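Local coordinates for L-serine ammonia-lyase (PDB 5C3U), which belongs to the pyridoxal-phosphate-dependent enzymes and holds pyridoxal-5'-phosphate in a pocket of its single chain, at residues A[256-270]-A[279-293]. Numbering follows the deposited sequence.
Sequences FAVSDAMAADAVRLF and EASAGAALSLCYTHL. With PLP (pyridoxal-5'-phosphate), chain B.
Ala266 is the knob of this helix crossing: its methyl drops among Gly283, Leu286, Ser287 and Tyr290, with CB 3.2 Å from Gly283 O. Helices 260-270 and 280-290 cross almost perpendicularly, at 89°, and their axes approach to 7.3 Å. Small residues permit this; Ala263 and Ala284 sit where the backbones are nearest, and Gly283 leaves room for Ala263 O and Val267 CG2. Ser287 lies between Val258 and Met262: OG donates to Ala284 O at 2.8 Å while resting against the Val258 methyls, and CB meets the Met262 carbonyl. Further along, Leu269 CB lies over the centre of the Tyr290 ring, 3.7 Å from the centroid, a CH-pi contact. Leu286 CD1 covers one face of the Phe270 ring. The partly exposed side is looser, with few contacts between side-chain ends: Met262, bent at chi3, brings CE to Thr291 CG2 at 3.9 Å, and Leu293 CD1 lies at the edge of the Phe256 ring. At the N-terminal end of helix 280-290, N-cap Glu279 and Ser281 belong to the pyridoxal-5'-phosphate pocket, Ser281 CB being 3.6 Å from PLP N1. Edge strand 253-258 of the six-stranded mixed sheet leads through Ser259 into helix 260-270; neighbouring strand 202-207 also supports Ala284 and Leu288, helix 319-329 packs against Ala264, and helix 28-34 touches Tyr290.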
ATOM      1  N   PHE A 256       0.800   4.315 -14.339  1.00 26.90           N
ATOM      2  CA  PHE A 256      -0.517   4.257 -14.935  1.00 28.15           C
ATOM      3  C   PHE A 256      -1.546   4.810 -13.953  1.00 28.00           C
ATOM      4  O   PHE A 256      -1.403   4.662 -12.741  1.00 30.58           O
ATOM      5  CB  PHE A 256      -0.845   2.817 -15.330  1.00 29.52           C
ATOM      6  CG  PHE A 256      -1.937   2.705 -16.352  1.00 32.42           C
ATOM      7  CD1 PHE A 256      -1.665   2.900 -17.711  1.00 32.66           C
ATOM      8  CD2 PHE A 256      -3.235   2.409 -15.966  1.00 33.12           C
ATOM      9  CE1 PHE A 256      -2.676   2.799 -18.660  1.00 33.25           C
ATOM     10  CE2 PHE A 256      -4.250   2.305 -16.908  1.00 34.01           C
ATOM     11  CZ  PHE A 256      -3.974   2.506 -18.253  1.00 34.40           C
ATOM     12  N   ALA A 257      -2.562   5.485 -14.464  1.00 25.78           N
ATOM     13  CA  ALA A 257      -3.589   6.038 -13.588  1.00 27.16           C
ATOM     14  C   ALA A 257      -4.958   5.551 -14.011  1.00 26.84           C
ATOM     15  O   ALA A 257      -5.245   5.494 -15.196  1.00 26.67           O
ATOM     16  CB  ALA A 257      -3.544   7.558 -13.598  1.00 27.51           C
ATOM     17  N   VAL A 258      -5.777   5.164 -13.029  1.00 24.31           N
ATOM     18  CA  VAL A 258      -7.163   4.751 -13.245  1.00 23.45           C
ATOM     19  C   VAL A 258      -8.137   5.707 -12.523  1.00 22.28           C
ATOM     20  O   VAL A 258      -7.734   6.474 -11.643  1.00 22.70           O
ATOM     21  CB  VAL A 258      -7.404   3.296 -12.766  1.00 23.06           C
ATOM     22  CG1 VAL A 258      -6.416   2.320 -13.401  1.00 23.80           C
ATOM     23  CG2 VAL A 258      -7.364   3.199 -11.239  1.00 23.56           C
ATOM     24  N   SER A 259      -9.417   5.678 -12.888  1.00 22.22           N
ATOM     25  CA  SER A 259     -10.397   6.555 -12.252  1.00 21.08           C
ATOM     26  C   SER A 259     -10.893   5.942 -10.933  1.00 21.23           C
ATOM     27  O   SER A 259     -10.730   4.748 -10.701  1.00 20.79           O
ATOM     28  CB  SER A 259     -11.607   6.744 -13.159  1.00 23.60           C
ATOM     29  OG  SER A 259     -12.234   5.485 -13.387  1.00 25.01           O
ATOM     30  N   ASP A 260     -11.518   6.772 -10.113  1.00 21.14           N
ATOM     31  CA  ASP A 260     -12.184   6.282  -8.887  1.00 22.10           C
ATOM     32  C   ASP A 260     -13.247   5.246  -9.225  1.00 23.06           C
ATOM     33  O   ASP A 260     -13.415   4.272  -8.481  1.00 24.14           O
ATOM     34  CB  ASP A 260     -12.759   7.449  -8.097  1.00 22.10           C
ATOM     35  CG  ASP A 260     -11.729   8.092  -7.166  1.00 24.22           C
ATOM     36  OD1 ASP A 260     -10.529   7.728  -7.222  1.00 28.44           O
ATOM     37  OD2 ASP A 260     -12.119   8.968  -6.358  1.00 24.95           O
ATOM     38  N   ALA A 261     -13.960   5.440 -10.339  1.00 23.57           N
ATOM     39  CA  ALA A 261     -14.992   4.489 -10.755  1.00 25.01           C
ATOM     40  C   ALA A 261     -14.399   3.115 -11.072  1.00 24.73           C
ATOM     41  O   ALA A 261     -14.975   2.096 -10.701  1.00 23.37           O
ATOM     42  CB  ALA A 261     -15.819   5.019 -11.929  1.00 26.86           C
ATOM     43  N   MET A 262     -13.244   3.083 -11.731  1.00 23.46           N
ATOM     44  CA  MET A 262     -12.570   1.810 -12.009  1.00 22.93           C
ATOM     45  C   MET A 262     -12.126   1.134 -10.714  1.00 21.23           C
ATOM     46  O   MET A 262     -12.306  -0.074 -10.548  1.00 23.05           O
ATOM     47  CB  MET A 262     -11.356   2.012 -12.910  1.00 23.32           C
ATOM     48  CG  MET A 262     -11.727   2.296 -14.340  1.00 25.79           C
ATOM     49  SD  MET A 262     -10.335   2.972 -15.280  1.00 31.30           S
ATOM     50  CE  MET A 262      -9.260   1.565 -15.331  1.00 32.28           C
ATOM     51  N   ALA A 263     -11.548   1.916  -9.801  1.00 20.59           N
ATOM     52  CA  ALA A 263     -11.076   1.366  -8.530  1.00 19.24           C
ATOM     53  C   ALA A 263     -12.255   0.835  -7.719  1.00 19.20           C
ATOM     54  O   ALA A 263     -12.156  -0.224  -7.108  1.00 21.94           O
ATOM     55  CB  ALA A 263     -10.298   2.421  -7.733  1.00 18.57           C
ATOM     56  N   ALA A 264     -13.367   1.561  -7.730  1.00 19.94           N
ATOM     57  CA  ALA A 264     -14.541   1.161  -6.949  1.00 21.22           C
ATOM     58  C   ALA A 264     -15.146  -0.129  -7.517  1.00 20.74           C
ATOM     59  O   ALA A 264     -15.590  -1.041  -6.782  1.00 19.69           O
ATOM     60  CB  ALA A 264     -15.582   2.266  -6.965  1.00 22.58           C
ATOM     61  N   ASP A 265     -15.198  -0.203  -8.831  1.00 22.05           N
ATOM     62  CA  ASP A 265     -15.746  -1.391  -9.468  1.00 23.64           C
ATOM     63  C   ASP A 265     -14.869  -2.601  -9.136  1.00 21.92           C
ATOM     64  O   ASP A 265     -15.379  -3.709  -8.918  1.00 23.57           O
ATOM     65  CB  ASP A 265     -15.870  -1.202 -10.977  1.00 26.34           C
ATOM     66  CG  ASP A 265     -16.832  -2.192 -11.600  1.00 30.66           C
ATOM     67  OD1 ASP A 265     -17.943  -2.387 -11.054  1.00 34.82           O
ATOM     68  OD2 ASP A 265     -16.477  -2.792 -12.619  1.00 36.06           O
ATOM     69  N   ALA A 266     -13.561  -2.389  -9.055  1.00 20.93           N
ATOM     70  CA  ALA A 266     -12.668  -3.510  -8.748  1.00 20.37           C
ATOM     71  C   ALA A 266     -12.884  -4.007  -7.315  1.00 20.62           C
ATOM     72  O   ALA A 266     -12.803  -5.204  -7.068  1.00 20.73           O
ATOM     73  CB  ALA A 266     -11.211  -3.127  -8.957  1.00 22.11           C
ATOM     74  N   VAL A 267     -13.109  -3.087  -6.384  1.00 19.59           N
ATOM     75  CA  VAL A 267     -13.396  -3.482  -4.993  1.00 20.04           C
ATOM     76  C   VAL A 267     -14.664  -4.342  -4.970  1.00 19.91           C
ATOM     77  O   VAL A 267     -14.738  -5.352  -4.242  1.00 20.08           O
ATOM     78  CB  VAL A 267     -13.559  -2.250  -4.068  1.00 20.71           C
ATOM     79  CG1 VAL A 267     -14.107  -2.663  -2.682  1.00 20.16           C
ATOM     80  CG2 VAL A 267     -12.218  -1.540  -3.922  1.00 22.80           C
ATOM     81  N   ARG A 268     -15.673  -3.924  -5.732  1.00 20.09           N
ATOM     82  CA  ARG A 268     -16.947  -4.651  -5.743  1.00 20.34           C
ATOM     83  C   ARG A 268     -16.722  -6.039  -6.334  1.00 20.52           C
ATOM     84  O   ARG A 268     -17.179  -7.032  -5.772  1.00 20.66           O
ATOM     85  CB  ARG A 268     -17.968  -3.905  -6.561  1.00 21.42           C
ATOM     86  CG  ARG A 268     -19.271  -4.672  -6.745  1.00 24.08           C
ATOM     87  CD  ARG A 268     -20.211  -3.930  -7.671  1.00 24.41           C
ATOM     88  NE  ARG A 268     -19.750  -3.947  -9.058  1.00 25.72           N
ATOM     89  CZ  ARG A 268     -19.995  -4.939  -9.916  1.00 27.12           C
ATOM     90  NH1 ARG A 268     -20.675  -6.012  -9.529  1.00 26.92           N
ATOM     91  NH2 ARG A 268     -19.548  -4.869 -11.154  1.00 27.66           N
ATOM     92  N   LEU A 269     -16.007  -6.098  -7.450  1.00 20.12           N
ATOM     93  CA  LEU A 269     -15.758  -7.387  -8.151  1.00 20.09           C
ATOM     94  C   LEU A 269     -14.907  -8.335  -7.330  1.00 22.13           C
ATOM     95  O   LEU A 269     -15.193  -9.536  -7.295  1.00 22.89           O
ATOM     96  CB  LEU A 269     -15.111  -7.135  -9.520  1.00 20.05           C
ATOM     97  CG  LEU A 269     -16.147  -6.579 -10.511  1.00 21.19           C
ATOM     98  CD1 LEU A 269     -15.389  -6.105 -11.762  1.00 22.13           C
ATOM     99  CD2 LEU A 269     -17.207  -7.594 -10.885  1.00 23.24           C
ATOM    100  N   PHE A 270     -13.882  -7.799  -6.660  1.00 21.08           N
ATOM    101  CA  PHE A 270     -13.061  -8.607  -5.771  1.00 21.16           C
ATOM    102  C   PHE A 270     -13.857  -9.155  -4.573  1.00 22.29           C
ATOM    103  O   PHE A 270     -13.636 -10.291  -4.141  1.00 23.57           O
ATOM    104  CB  PHE A 270     -11.889  -7.788  -5.262  1.00 22.37           C
ATOM    105  CG  PHE A 270     -10.752  -8.625  -4.751  1.00 23.84           C
ATOM    106  CD1 PHE A 270     -10.065  -9.497  -5.608  1.00 25.30           C
ATOM    107  CD2 PHE A 270     -10.386  -8.568  -3.425  1.00 23.96           C
ATOM    108  CE1 PHE A 270      -9.008 -10.259  -5.132  1.00 26.12           C
ATOM    109  CE2 PHE A 270      -9.325  -9.331  -2.950  1.00 24.36           C
ATOM    110  CZ  PHE A 270      -8.637 -10.164  -3.798  1.00 24.88           C
ATOM    111  N   GLU A 279      -9.488  -2.101   0.230  1.00 21.89           N
ATOM    112  CA  GLU A 279      -9.604  -0.657   0.004  1.00 23.47           C
ATOM    113  C   GLU A 279      -9.536  -0.348  -1.474  1.00 22.06           C
ATOM    114  O   GLU A 279      -8.953  -1.119  -2.233  1.00 22.12           O
ATOM    115  CB  GLU A 279      -8.417   0.042   0.643  1.00 25.90           C
ATOM    116  CG  GLU A 279      -8.685   0.591   2.008  1.00 30.78           C
ATOM    117  CD  GLU A 279      -7.484   1.323   2.579  1.00 32.27           C
ATOM    118  OE1 GLU A 279      -6.783   2.092   1.857  1.00 33.26           O
ATOM    119  OE2 GLU A 279      -7.260   1.135   3.775  1.00 31.74           O
ATOM    120  N   ALA A 280     -10.098   0.794  -1.866  1.00 20.40           N
ATOM    121  CA  ALA A 280      -9.965   1.273  -3.245  1.00 22.31           C
ATOM    122  C   ALA A 280      -8.521   1.443  -3.694  1.00 23.11           C
ATOM    123  O   ALA A 280      -8.249   1.369  -4.906  1.00 23.80           O
ATOM    124  CB  ALA A 280     -10.740   2.575  -3.432  1.00 20.75           C
ATOM    125  N   SER A 281      -7.593   1.676  -2.740  1.00 25.24           N
ATOM    126  CA  SER A 281      -6.159   1.644  -3.035  1.00 25.81           C
ATOM    127  C   SER A 281      -5.725   0.332  -3.730  1.00 26.19           C
ATOM    128  O   SER A 281      -5.082   0.338  -4.789  1.00 24.23           O
ATOM    129  CB  SER A 281      -5.352   1.888  -1.749  1.00 24.80           C
ATOM    130  OG  SER A 281      -5.866   3.050  -1.083  1.00 32.92           O
ATOM    131  N   ALA A 282      -6.114  -0.801  -3.151  1.00 22.82           N
ATOM    132  CA  ALA A 282      -5.819  -2.107  -3.746  1.00 22.95           C
ATOM    133  C   ALA A 282      -6.682  -2.301  -4.969  1.00 22.43           C
ATOM    134  O   ALA A 282      -6.268  -2.931  -5.954  1.00 24.36           O
ATOM    135  CB  ALA A 282      -6.116  -3.208  -2.722  1.00 23.23           C
ATOM    136  N   GLY A 283      -7.893  -1.755  -4.915  1.00 22.09           N
ATOM    137  CA  GLY A 283      -8.823  -1.832  -6.024  1.00 22.59           C
ATOM    138  C   GLY A 283      -8.210  -1.204  -7.281  1.00 25.25           C
ATOM    139  O   GLY A 283      -8.445  -1.687  -8.379  1.00 22.56           O
ATOM    140  N   ALA A 284      -7.431  -0.138  -7.112  1.00 24.57           N
ATOM    141  CA  ALA A 284      -6.750   0.490  -8.265  1.00 25.70           C
ATOM    142  C   ALA A 284      -5.872  -0.517  -9.029  1.00 27.21           C
ATOM    143  O   ALA A 284      -5.900  -0.549 -10.258  1.00 27.60           O
ATOM    144  CB  ALA A 284      -5.942   1.707  -7.841  1.00 26.72           C
ATOM    145  N   ALA A 285      -5.097  -1.327  -8.309  1.00 25.44           N
ATOM    146  CA  ALA A 285      -4.239  -2.317  -8.964  1.00 25.77           C
ATOM    147  C   ALA A 285      -5.052  -3.432  -9.616  1.00 24.43           C
ATOM    148  O   ALA A 285      -4.776  -3.817 -10.746  1.00 24.43           O
ATOM    149  CB  ALA A 285      -3.228  -2.895  -7.992  1.00 25.16           C
ATOM    150  N   LEU A 286      -6.067  -3.924  -8.907  1.00 23.44           N
ATOM    151  CA  LEU A 286      -6.951  -4.961  -9.446  1.00 23.74           C
ATOM    152  C   LEU A 286      -7.698  -4.512 -10.706  1.00 23.59           C
ATOM    153  O   LEU A 286      -8.030  -5.337 -11.577  1.00 24.97           O
ATOM    154  CB  LEU A 286      -7.965  -5.384  -8.356  1.00 23.01           C
ATOM    155  CG  LEU A 286      -7.414  -6.249  -7.217  1.00 24.35           C
ATOM    156  CD1 LEU A 286      -8.314  -6.277  -5.987  1.00 23.24           C
ATOM    157  CD2 LEU A 286      -7.203  -7.680  -7.695  1.00 24.64           C
ATOM    158  N   SER A 287      -7.947  -3.208 -10.809  1.00 23.76           N
ATOM    159  CA  SER A 287      -8.741  -2.678 -11.917  1.00 26.23           C
ATOM    160  C   SER A 287      -8.070  -2.881 -13.277  1.00 26.79           C
ATOM    161  O   SER A 287      -8.761  -3.015 -14.290  1.00 26.61           O
ATOM    162  CB  SER A 287      -9.136  -1.203 -11.686  1.00 26.44           C
ATOM    163  OG  SER A 287      -8.103  -0.310 -12.034  1.00 31.48           O
ATOM    164  N   LEU A 288      -6.746  -2.970 -13.293  1.00 26.31           N
ATOM    165  CA  LEU A 288      -6.052  -3.234 -14.557  1.00 28.58           C
ATOM    166  C   LEU A 288      -6.421  -4.608 -15.103  1.00 28.93           C
ATOM    167  O   LEU A 288      -6.493  -4.801 -16.317  1.00 29.87           O
ATOM    168  CB  LEU A 288      -4.540  -3.091 -14.423  1.00 29.54           C
ATOM    169  CG  LEU A 288      -4.017  -1.710 -14.022  1.00 30.37           C
ATOM    170  CD1 LEU A 288      -2.524  -1.689 -14.269  1.00 30.95           C
ATOM    171  CD2 LEU A 288      -4.691  -0.591 -14.805  1.00 34.49           C
ATOM    172  N   CYS A 289      -6.695  -5.555 -14.202  1.00 28.79           N
ATOM    173  CA  CYS A 289      -7.090  -6.893 -14.627  1.00 28.19           C
ATOM    174  C   CYS A 289      -8.556  -6.963 -15.011  1.00 28.52           C
ATOM    175  O   CYS A 289      -8.905  -7.482 -16.083  1.00 30.58           O
ATOM    176  CB  CYS A 289      -6.748  -7.918 -13.542  1.00 31.03           C
ATOM    177  SG  CYS A 289      -4.958  -8.043 -13.328  1.00 35.70           S
ATOM    178  N   TYR A 290      -9.410  -6.425 -14.147  1.00 27.54           N
ATOM    179  CA  TYR A 290     -10.849  -6.461 -14.364  1.00 27.88           C
ATOM    180  C   TYR A 290     -11.283  -5.712 -15.625  1.00 30.77           C
ATOM    181  O   TYR A 290     -12.215  -6.131 -16.305  1.00 30.45           O
ATOM    182  CB  TYR A 290     -11.586  -5.930 -13.136  1.00 28.35           C
ATOM    183  CG  TYR A 290     -11.689  -6.942 -12.021  1.00 28.20           C
ATOM    184  CD1 TYR A 290     -12.277  -8.189 -12.251  1.00 29.24           C
ATOM    185  CD2 TYR A 290     -11.222  -6.649 -10.722  1.00 28.80           C
ATOM    186  CE1 TYR A 290     -12.399  -9.122 -11.231  1.00 30.33           C
ATOM    187  CE2 TYR A 290     -11.337  -7.585  -9.700  1.00 29.83           C
ATOM    188  CZ  TYR A 290     -11.933  -8.812  -9.967  1.00 28.72           C
ATOM    189  OH  TYR A 290     -12.088  -9.767  -8.986  1.00 31.22           O
ATOM    190  N   THR A 291     -10.588  -4.633 -15.951  1.00 30.45           N
ATOM    191  CA  THR A 291     -10.895  -3.880 -17.170  1.00 31.81           C
ATOM    192  C   THR A 291     -10.151  -4.379 -18.412  1.00 33.72           C
ATOM    193  O   THR A 291     -10.421  -3.893 -19.511  1.00 36.48           O
ATOM    194  CB  THR A 291     -10.537  -2.385 -17.036  1.00 31.30           C
ATOM    195  OG1 THR A 291      -9.117  -2.260 -16.882  1.00 29.70           O
ATOM    196  CG2 THR A 291     -11.283  -1.720 -15.858  1.00 33.20           C
ATOM    197  N   HIS A 292      -9.180  -5.281 -18.243  1.00 31.50           N
ATOM    198  CA  HIS A 292      -8.351  -5.773 -19.354  1.00 35.01           C
ATOM    199  C   HIS A 292      -7.342  -4.741 -19.814  1.00 33.91           C
ATOM    200  O   HIS A 292      -6.593  -4.974 -20.773  1.00 35.81           O
ATOM    201  CB  HIS A 292      -9.214  -6.254 -20.544  1.00 35.08           C
ATOM    202  CG  HIS A 292     -10.047  -7.489 -20.263  1.00 39.53           C
ATOM    203  ND1 HIS A 292     -10.600  -7.746 -19.060  1.00 41.47           N
ATOM    204  CD2 HIS A 292     -10.445  -8.533 -21.107  1.00 37.57           C
ATOM    205  CE1 HIS A 292     -11.290  -8.902 -19.118  1.00 39.96           C
ATOM    206  NE2 HIS A 292     -11.196  -9.382 -20.371  1.00 41.85           N
ATOM    207  N   LEU A 293      -7.276  -3.600 -19.130  1.00 31.49           N
ATOM    208  CA  LEU A 293      -6.291  -2.577 -19.502  1.00 31.99           C
ATOM    209  C   LEU A 293      -4.857  -3.098 -19.432  1.00 32.74           C
ATOM    210  O   LEU A 293      -3.981  -2.596 -20.146  1.00 34.48           O
ATOM    211  CB  LEU A 293      -6.457  -1.296 -18.681  1.00 31.30           C
ATOM    212  CG  LEU A 293      -7.555  -0.375 -19.215  1.00 30.75           C
ATOM    213  CD1 LEU A 293      -7.886   0.737 -18.236  1.00 30.96           C
ATOM    214  CD2 LEU A 293      -7.149   0.221 -20.557  1.00 32.58           C
TER
HETATM  215  N1  PLP B 401      -2.362   0.258  -0.631  1.00 26.72           N
HETATM  216  C2  PLP B 401      -2.629   0.267   0.687  1.00 26.55           C
HETATM  217  C2A PLP B 401      -3.885  -0.351   1.252  1.00 26.39           C
HETATM  218  C3  PLP B 401      -1.679   0.907   1.599  1.00 26.84           C
HETATM  219  O3  PLP B 401      -1.920   0.928   2.948  1.00 28.00           O
HETATM  220  C4  PLP B 401      -0.455   1.482   1.000  1.00 27.32           C
HETATM  221  C4A PLP B 401       0.551   2.108   1.872  1.00 27.96           C
HETATM  222  C5  PLP B 401      -0.264   1.418  -0.472  1.00 28.88           C
HETATM  223  C6  PLP B 401      -1.261   0.781  -1.217  1.00 27.81           C
HETATM  224  C5A PLP B 401       0.969   2.001  -1.165  1.00 29.08           C
HETATM  225  O4P PLP B 401       1.535   2.997  -0.321  1.00 29.63           O
HETATM  226  P   PLP B 401       2.941   3.780  -0.503  1.00 24.57           P
HETATM  227  O1P PLP B 401       4.015   2.959   0.120  1.00 26.22           O
HETATM  228  O2P PLP B 401       3.153   4.086  -1.997  1.00 25.29           O
HETATM  229  O3P PLP B 401       2.600   5.013   0.258  1.00 26.21           O